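Local structure of cell surface protein (4GT6) at residues S52-R57 against S80-N85; T76-N81 against R107-F112; T281-N286 against E304-G309. The protein is of unknown function but, as a leucine-rich-repeat cell surface protein of a gut bacterium, probably binds other proteins outside the cell. All blocks are in the same frame, centred on the assembly; numbering follows the deposited sequence. Where two conformers were deposited one is given.

Interaction 1: S52-R57 against S80-N85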
# COMPACT_ATOMS: atom_id res chain seq x y z
N SER A 52 22.27 3.84 -22.49
CA SER A 52 20.88 3.34 -22.55
C SER A 52 20.32 2.99 -21.18
O SER A 52 19.10 2.81 -21.04
CB SER A 52 20.80 2.09 -23.44
OG SER A 52 21.59 1.06 -22.87
N LYS A 53 21.18 2.91 -20.15
CA LYS A 53 20.69 2.50 -18.84
C LYS A 53 21.47 3.10 -17.70
O LYS A 53 22.70 3.24 -17.76
CB LYS A 53 20.74 0.94 -18.74
CG LYS A 53 20.35 0.37 -17.36
CD LYS A 53 20.33 -1.16 -17.36
CE LYS A 53 19.95 -1.73 -15.99
NZ LYS A 53 20.09 -3.22 -16.04
N ILE A 54 20.73 3.47 -16.64
CA ILE A 54 21.33 3.85 -15.35
C ILE A 54 21.35 2.56 -14.56
O ILE A 54 20.29 2.02 -14.25
CB ILE A 54 20.55 4.97 -14.65
CG1 ILE A 54 20.56 6.26 -15.52
CG2 ILE A 54 21.16 5.22 -13.23
CD1 ILE A 54 19.50 7.26 -15.12
N GLY A 55 22.54 2.04 -14.28
CA GLY A 55 22.66 0.75 -13.62
C GLY A 55 22.07 0.69 -12.23
O GLY A 55 21.80 1.73 -11.60
N ASP A 56 21.87 -0.54 -11.74
CA ASP A 56 21.38 -0.73 -10.37
C ASP A 56 22.26 0.03 -9.36
O ASP A 56 23.50 -0.02 -9.43
CB ASP A 56 21.39 -2.25 -10.01
CG ASP A 56 20.40 -3.13 -10.79
OD1 ASP A 56 19.66 -2.59 -11.65
OD2 ASP A 56 20.31 -4.34 -10.48
N ARG A 57 21.61 0.73 -8.43
CA ARG A 57 22.19 1.35 -7.25
C ARG A 57 23.21 2.46 -7.50
O ARG A 57 23.94 2.80 -6.56
CB ARG A 57 22.85 0.24 -6.37
CG ARG A 57 21.96 -1.01 -6.19
CD ARG A 57 22.46 -1.93 -5.08
NE ARG A 57 21.99 -1.51 -3.75
CZ ARG A 57 20.83 -1.86 -3.19
NH1 ARG A 57 20.00 -2.67 -3.83
NH2 ARG A 57 20.51 -1.42 -1.98
N SER A 80 17.41 -1.05 -10.62
CA SER A 80 16.84 -1.16 -9.28
C SER A 80 17.63 -0.30 -8.29
O SER A 80 18.86 -0.17 -8.41
CB SER A 80 16.81 -2.61 -8.82
OG SER A 80 18.11 -3.15 -8.72
N ASN A 81 16.91 0.32 -7.33
CA ASN A 81 17.49 1.15 -6.27
C ASN A 81 18.43 2.24 -6.83
O ASN A 81 19.31 2.69 -6.10
CB ASN A 81 18.28 0.24 -5.28
CG ASN A 81 17.38 -0.75 -4.54
OD1 ASN A 81 16.94 -1.76 -5.10
ND2 ASN A 81 17.03 -0.43 -3.30
N ALA A 82 18.22 2.67 -8.10
CA ALA A 82 19.14 3.66 -8.72
C ALA A 82 19.22 4.98 -7.94
O ALA A 82 20.28 5.59 -7.92
CB ALA A 82 18.72 3.95 -10.16
N PHE A 83 18.11 5.42 -7.34
CA PHE A 83 18.09 6.69 -6.59
C PHE A 83 17.51 6.44 -5.20
O PHE A 83 16.92 7.32 -4.59
CB PHE A 83 17.28 7.77 -7.36
CG PHE A 83 17.90 8.09 -8.70
CD1 PHE A 83 18.92 9.04 -8.81
CD2 PHE A 83 17.48 7.43 -9.86
CE1 PHE A 83 19.52 9.29 -10.04
CE2 PHE A 83 18.08 7.70 -11.09
CZ PHE A 83 19.10 8.61 -11.17
N TYR A 84 17.70 5.23 -4.70
CA TYR A 84 17.20 4.85 -3.38
C TYR A 84 17.76 5.78 -2.30
O TYR A 84 18.98 6.04 -2.25
CB TYR A 84 17.65 3.40 -3.10
CG TYR A 84 17.23 2.85 -1.76
CD1 TYR A 84 16.02 2.19 -1.60
CD2 TYR A 84 18.10 2.91 -0.66
CE1 TYR A 84 15.66 1.60 -0.39
CE2 TYR A 84 17.74 2.35 0.57
CZ TYR A 84 16.54 1.67 0.69
OH TYR A 84 16.19 1.07 1.87
N ASN A 85 16.87 6.31 -1.46
CA ASN A 85 17.21 7.16 -0.32
C ASN A 85 17.92 8.47 -0.71
O ASN A 85 18.82 8.92 0.01
CB ASN A 85 18.07 6.37 0.69
CG ASN A 85 17.83 6.78 2.11
OD1 ASN A 85 16.69 6.99 2.52
ND2 ASN A 85 18.92 6.89 2.87
O HOH W 1 19.84 -3.71 -6.50
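R57 lays its guanidinium alongside the carboxamide of N81, both side chains running in one direction with their planes 27° apart in a stack. NH1 comes within 3.3 Å of N81 CG, while CB of N81 sits over one guanidinium face, toward the rim. A bend at chi3 (84°) turns NE aside, and the guanidinium comes back to the other segment. In its plane, NH1 donates to a water that, in the conformer described, also meets OG of S80. D56 grips the same serine: its OD1 accepts S80 N at 2.9 Å, the donor standing above the carboxylate plane. R57 N bonds S80 O. On the buried flank I54 crosses F83 at about a right angle, its CD1 meeting CZ at the ring edge 4.2 Å away, and I54 CG2 rests on A82 CB. An alanine in place of N81 would probably leave the guanidinium without the amide beside it and freer to turn, and Q108 OE1 without its donor. Strand 47-54 runs out here beside the type I turn N81 to Y84 that follows parallel strand 77-78, stacking neighbouring coils of a BspA-type leucine-rich-repeat solenoid; I71 and V69 of strand 68-71 pack against I54 and F83.

Interaction 2: T76-N81 against R107-F112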
# COMPACT_ATOMS: atom_id res chain seq x y z
N THR A 76 16.79 4.16 -21.67
CA THR A 76 15.54 3.42 -21.81
C THR A 76 15.24 2.61 -20.52
O THR A 76 14.16 2.02 -20.40
CB THR A 76 15.60 2.49 -23.04
OG1 THR A 76 16.63 1.51 -22.84
CG2 THR A 76 15.82 3.26 -24.36
N GLU A 77 16.20 2.54 -19.60
CA GLU A 77 16.03 1.76 -18.38
C GLU A 77 16.69 2.42 -17.19
O GLU A 77 17.82 2.89 -17.30
CB GLU A 77 16.63 0.35 -18.55
CG GLU A 77 16.37 -0.57 -17.37
CD GLU A 77 16.68 -2.04 -17.55
OE1 GLU A 77 16.93 -2.49 -18.69
OE2 GLU A 77 16.66 -2.76 -16.53
N ILE A 78 16.00 2.39 -16.05
CA ILE A 78 16.50 2.87 -14.77
C ILE A 78 16.58 1.61 -13.90
O ILE A 78 15.57 0.92 -13.71
CB ILE A 78 15.67 4.01 -14.14
CG1 ILE A 78 15.72 5.27 -15.03
CG2 ILE A 78 16.25 4.35 -12.72
CD1 ILE A 78 14.71 6.34 -14.68
N GLY A 79 17.79 1.32 -13.44
CA GLY A 79 18.04 0.12 -12.64
C GLY A 79 17.40 0.12 -11.27
O GLY A 79 16.90 1.16 -10.80
N SER A 80 17.41 -1.05 -10.62
CA SER A 80 16.84 -1.16 -9.28
C SER A 80 17.63 -0.30 -8.29
O SER A 80 18.86 -0.17 -8.41
CB SER A 80 16.81 -2.61 -8.82
OG SER A 80 18.11 -3.15 -8.72
N ASN A 81 16.91 0.32 -7.33
CA ASN A 81 17.49 1.15 -6.27
C ASN A 81 18.43 2.24 -6.83
O ASN A 81 19.31 2.69 -6.10
CB ASN A 81 18.28 0.24 -5.28
CG ASN A 81 17.38 -0.75 -4.54
OD1 ASN A 81 16.94 -1.76 -5.10
ND2 ASN A 81 17.03 -0.43 -3.30
N ARG A 107 13.10 -2.15 -9.34
CA ARG A 107 12.54 -2.18 -7.98
C ARG A 107 13.15 -1.08 -7.15
O ARG A 107 14.36 -0.85 -7.27
CB ARG A 107 12.90 -3.53 -7.30
CG ARG A 107 12.34 -4.76 -7.99
CD ARG A 107 12.55 -6.01 -7.17
NE ARG A 107 13.95 -6.32 -6.96
CZ ARG A 107 14.38 -7.32 -6.20
NH1 ARG A 107 13.51 -8.10 -5.56
NH2 ARG A 107 15.68 -7.55 -6.07
N GLN A 108 12.36 -0.42 -6.28
CA GLN A 108 12.85 0.57 -5.31
C GLN A 108 13.69 1.69 -5.97
O GLN A 108 14.53 2.31 -5.29
CB GLN A 108 13.69 -0.17 -4.25
CG GLN A 108 12.89 -1.21 -3.45
CD GLN A 108 13.66 -1.76 -2.26
OE1 GLN A 108 14.86 -1.53 -2.08
NE2 GLN A 108 12.96 -2.52 -1.41
N ALA A 109 13.46 1.97 -7.29
CA ALA A 109 14.32 2.95 -8.00
C ALA A 109 14.30 4.33 -7.34
O ALA A 109 15.35 4.97 -7.27
CB ALA A 109 13.94 3.05 -9.46
N PHE A 110 13.14 4.75 -6.81
CA PHE A 110 13.04 6.07 -6.16
C PHE A 110 12.49 5.90 -4.76
O PHE A 110 11.91 6.84 -4.20
CB PHE A 110 12.15 7.01 -7.00
CG PHE A 110 12.76 7.28 -8.35
CD1 PHE A 110 13.71 8.29 -8.52
CD2 PHE A 110 12.41 6.51 -9.46
CE1 PHE A 110 14.28 8.54 -9.76
CE2 PHE A 110 12.99 6.75 -10.71
CZ PHE A 110 13.95 7.75 -10.85
N MSE A 111 12.68 4.72 -4.16
CA MSE A 111 12.18 4.53 -2.79
C MSE A 111 12.87 5.49 -1.82
O MSE A 111 14.07 5.72 -1.93
CB MSE A 111 12.40 3.08 -2.34
CG MSE A 111 12.00 2.83 -0.90
SE MSE A 111 11.78 0.89 -0.74
CE MSE A 111 11.52 0.76 1.21
N PHE A 112 12.07 6.10 -0.91
CA PHE A 112 12.51 7.09 0.09
C PHE A 112 12.92 8.44 -0.52
O PHE A 112 13.49 9.26 0.20
CB PHE A 112 13.64 6.56 1.01
CG PHE A 112 13.24 5.40 1.90
CD1 PHE A 112 12.13 5.49 2.73
CD2 PHE A 112 14.01 4.24 1.93
CE1 PHE A 112 11.77 4.42 3.56
CE2 PHE A 112 13.68 3.19 2.78
CZ PHE A 112 12.56 3.28 3.60
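Coil-to-coil stacking, in which the chain leaving strand 77-78 meets the turn that follows strand 104-105, joins N81 to R107 and Q108 just beyond these two parallel strands. N81 N donates to R107 O at 2.8 Å. Beside this backbone bond the two amide side chains run in the same direction, and N81 ND2 reaches Q108 OE1 at 2.7 Å. The acceptor is met in its carbonyl plane, on a lone pair, although OE1 itself lies 16° out of the N81 amide plane. With CG beside the backbone N (chi1 -62°) and an extended chain beyond it, Q108 brings its carboxamide level with that of N81, the planes 65° apart. Its NE2 in turn donates to the carboxylate of E131. Such repetition from coil to coil is characteristic of leucine-rich repeats of the BspA type, where equivalent positions stack along the solenoid. On the inner side I78 CD1 meets F110 CZ at the ring edge, 4.2 Å away, the two side chains crossing at about a right angle. A109 CB lies 3.8 Å from G79 O, and the F110 ring is itself flanked by the nearly parallel rings of F83 and F133.

Interaction 3: T281-N286 against E304-G309. With EDO (1,2-ethanediol), chain B.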
# COMPACT_ATOMS: atom_id res chain seq x y z
N THR A 281 -7.42 -8.87 9.53
CA THR A 281 -6.66 -8.05 10.49
C THR A 281 -6.99 -6.56 10.31
O THR A 281 -7.05 -6.06 9.18
CB THR A 281 -5.15 -8.26 10.25
OG1 THR A 281 -4.84 -9.63 10.53
CG2 THR A 281 -4.27 -7.33 11.14
N GLY A 282 -7.23 -5.88 11.44
CA GLY A 282 -7.46 -4.44 11.49
C GLY A 282 -8.60 -3.95 10.62
O GLY A 282 -8.58 -2.80 10.17
N ALA A 283 -9.62 -4.78 10.42
CA ALA A 283 -10.73 -4.42 9.54
C ALA A 283 -11.38 -3.09 9.92
O ALA A 283 -11.71 -2.34 9.03
CB ALA A 283 -11.77 -5.51 9.52
N PHE A 284 -11.54 -2.79 11.22
CA PHE A 284 -12.19 -1.54 11.67
C PHE A 284 -11.25 -0.71 12.53
O PHE A 284 -11.70 0.11 13.34
CB PHE A 284 -13.47 -1.87 12.47
CG PHE A 284 -14.53 -2.56 11.64
CD1 PHE A 284 -15.46 -1.83 10.92
CD2 PHE A 284 -14.59 -3.95 11.59
CE1 PHE A 284 -16.44 -2.47 10.16
CE2 PHE A 284 -15.55 -4.59 10.81
CZ PHE A 284 -16.47 -3.85 10.09
N MSE A 285 -9.95 -0.84 12.32
CA MSE A 285 -9.04 -0.12 13.18
C MSE A 285 -9.06 1.41 12.94
O MSE A 285 -9.27 1.88 11.82
CB MSE A 285 -7.63 -0.69 13.13
CG MSE A 285 -6.83 -0.40 11.92
SE MSE A 285 -5.01 -1.10 12.26
CE MSE A 285 -4.46 -0.17 13.85
N ASN A 286 -8.94 2.17 14.04
CA ASN A 286 -8.93 3.63 14.06
C ASN A 286 -10.22 4.23 13.46
O ASN A 286 -10.15 5.20 12.70
CB ASN A 286 -7.69 4.18 13.35
CG ASN A 286 -6.42 3.77 14.05
OD1 ASN A 286 -6.33 3.81 15.28
ND2 ASN A 286 -5.44 3.31 13.31
N GLU A 304 -6.47 -9.85 14.73
CA GLU A 304 -5.56 -8.88 15.30
C GLU A 304 -5.98 -7.44 14.96
O GLU A 304 -6.38 -7.16 13.82
CB GLU A 304 -4.15 -9.18 14.75
CG GLU A 304 -3.08 -8.16 15.04
CD GLU A 304 -1.80 -8.55 14.33
OE1 GLU A 304 -1.40 -9.73 14.44
OE2 GLU A 304 -1.26 -7.70 13.58
N SER A 305 -5.96 -6.54 15.98
CA SER A 305 -6.25 -5.10 15.86
C SER A 305 -7.62 -4.79 15.22
O SER A 305 -7.79 -3.69 14.71
CB SER A 305 -5.17 -4.41 15.03
OG SER A 305 -3.86 -4.59 15.54
N VAL A 306 -8.58 -5.73 15.27
CA VAL A 306 -9.87 -5.56 14.55
C VAL A 306 -10.57 -4.22 14.90
O VAL A 306 -11.04 -3.54 13.99
CB VAL A 306 -10.82 -6.78 14.66
CG1 VAL A 306 -11.17 -7.14 16.11
CG2 VAL A 306 -12.08 -6.60 13.79
N PHE A 307 -10.62 -3.84 16.18
CA PHE A 307 -11.23 -2.59 16.64
C PHE A 307 -10.23 -1.73 17.39
O PHE A 307 -10.62 -0.88 18.18
CB PHE A 307 -12.46 -2.88 17.53
CG PHE A 307 -13.54 -3.63 16.80
CD1 PHE A 307 -14.27 -3.02 15.78
CD2 PHE A 307 -13.86 -4.94 17.14
CE1 PHE A 307 -15.26 -3.73 15.08
CE2 PHE A 307 -14.84 -5.65 16.44
CZ PHE A 307 -15.53 -5.04 15.42
N ALA A 308 -8.93 -1.90 17.12
CA ALA A 308 -7.91 -1.08 17.76
C ALA A 308 -8.16 0.42 17.44
O ALA A 308 -8.48 0.75 16.29
CB ALA A 308 -6.51 -1.51 17.30
N GLY A 309 -8.10 1.27 18.46
CA GLY A 309 -8.29 2.72 18.30
C GLY A 309 -9.73 3.16 18.06
O GLY A 309 -9.97 4.29 17.60
C1 EDO B . -6.24 -12.35 8.61
O1 EDO B . -6.39 -11.16 7.82
C2 EDO B . -7.60 -12.80 9.21
O2 EDO B . -8.27 -13.68 8.31
O HOH W 2 -5.38 -11.48 12.55
O HOH W 3 -8.16 6.02 16.85
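F284 and F307 form the tightly packed part of this contact, running alongside each other in one direction. Their planes are only 21° apart, but the rings are displaced past one another and share little of their faces, with centroids 5.4 Å apart. The closest carbons, F284 CD2 and F307 CE1, are 3.6 Å apart. V306 completes the buried patch: its CG2 approaches the edge of the F284 ring and lies over one face of the F307 ring, toward its rim. In both phenylalanines CG is anti to the carbonyl carbon (chi1 -64° and -61°), which starts the two side chains off alike. Three backbone bonds hold the turns together, from G282 N to E304 O, F284 N to V306 O, and N286 N to A308 O, the last at 2.7 Å.

Toward the two ends of the contact, solvent takes a larger share. T281 sets CG2 against E304 O at 3.4 Å, while its OG1 bonds a water that accepts from E304 N. A 1,2-ethanediol, probably from the crystallisation liquor, is also held by R255; its O1 accepts from T281 N at 3.0 Å. At the other end a water donates to both N286 OD1 and G309 O, joining the two residues. Between these wet ends the selenomethionine M285 lays CB against S305 O and brings CE to A308 CB, 4.2 Å away.

Each segment contains a type I turn, G282 to M285 and S305 to A308, and F261 and F330 continue the row of rings beyond the pair. Turns and phenylalanines repeated in step are characteristic of a BspA-type leucine-rich-repeat solenoid.

Overall arrangement
Contacts between neighbouring coils are seen at three places; the first two pair a strand end with a turn, the third two turns. Interactions 1 and 2 are adjacent, with centres 5 Å apart: they share S80 and N81, and each joins the end of a strand of one sheet (47-54 or 77-78) to the loop after the neighbouring strand. Interaction 3 lies in a different repeat region on the opposite side of the chain's centre, its nearest atoms about 20 Å from interaction 2. All three bury aromatic rings on one flank, yet interaction 1 uses a carboxylate and a stacked guanidinium, interaction 2 an amide pair, and interaction 3 mainly backbone bonds with waters at its ends. The first two are mostly buried; the third is partly so.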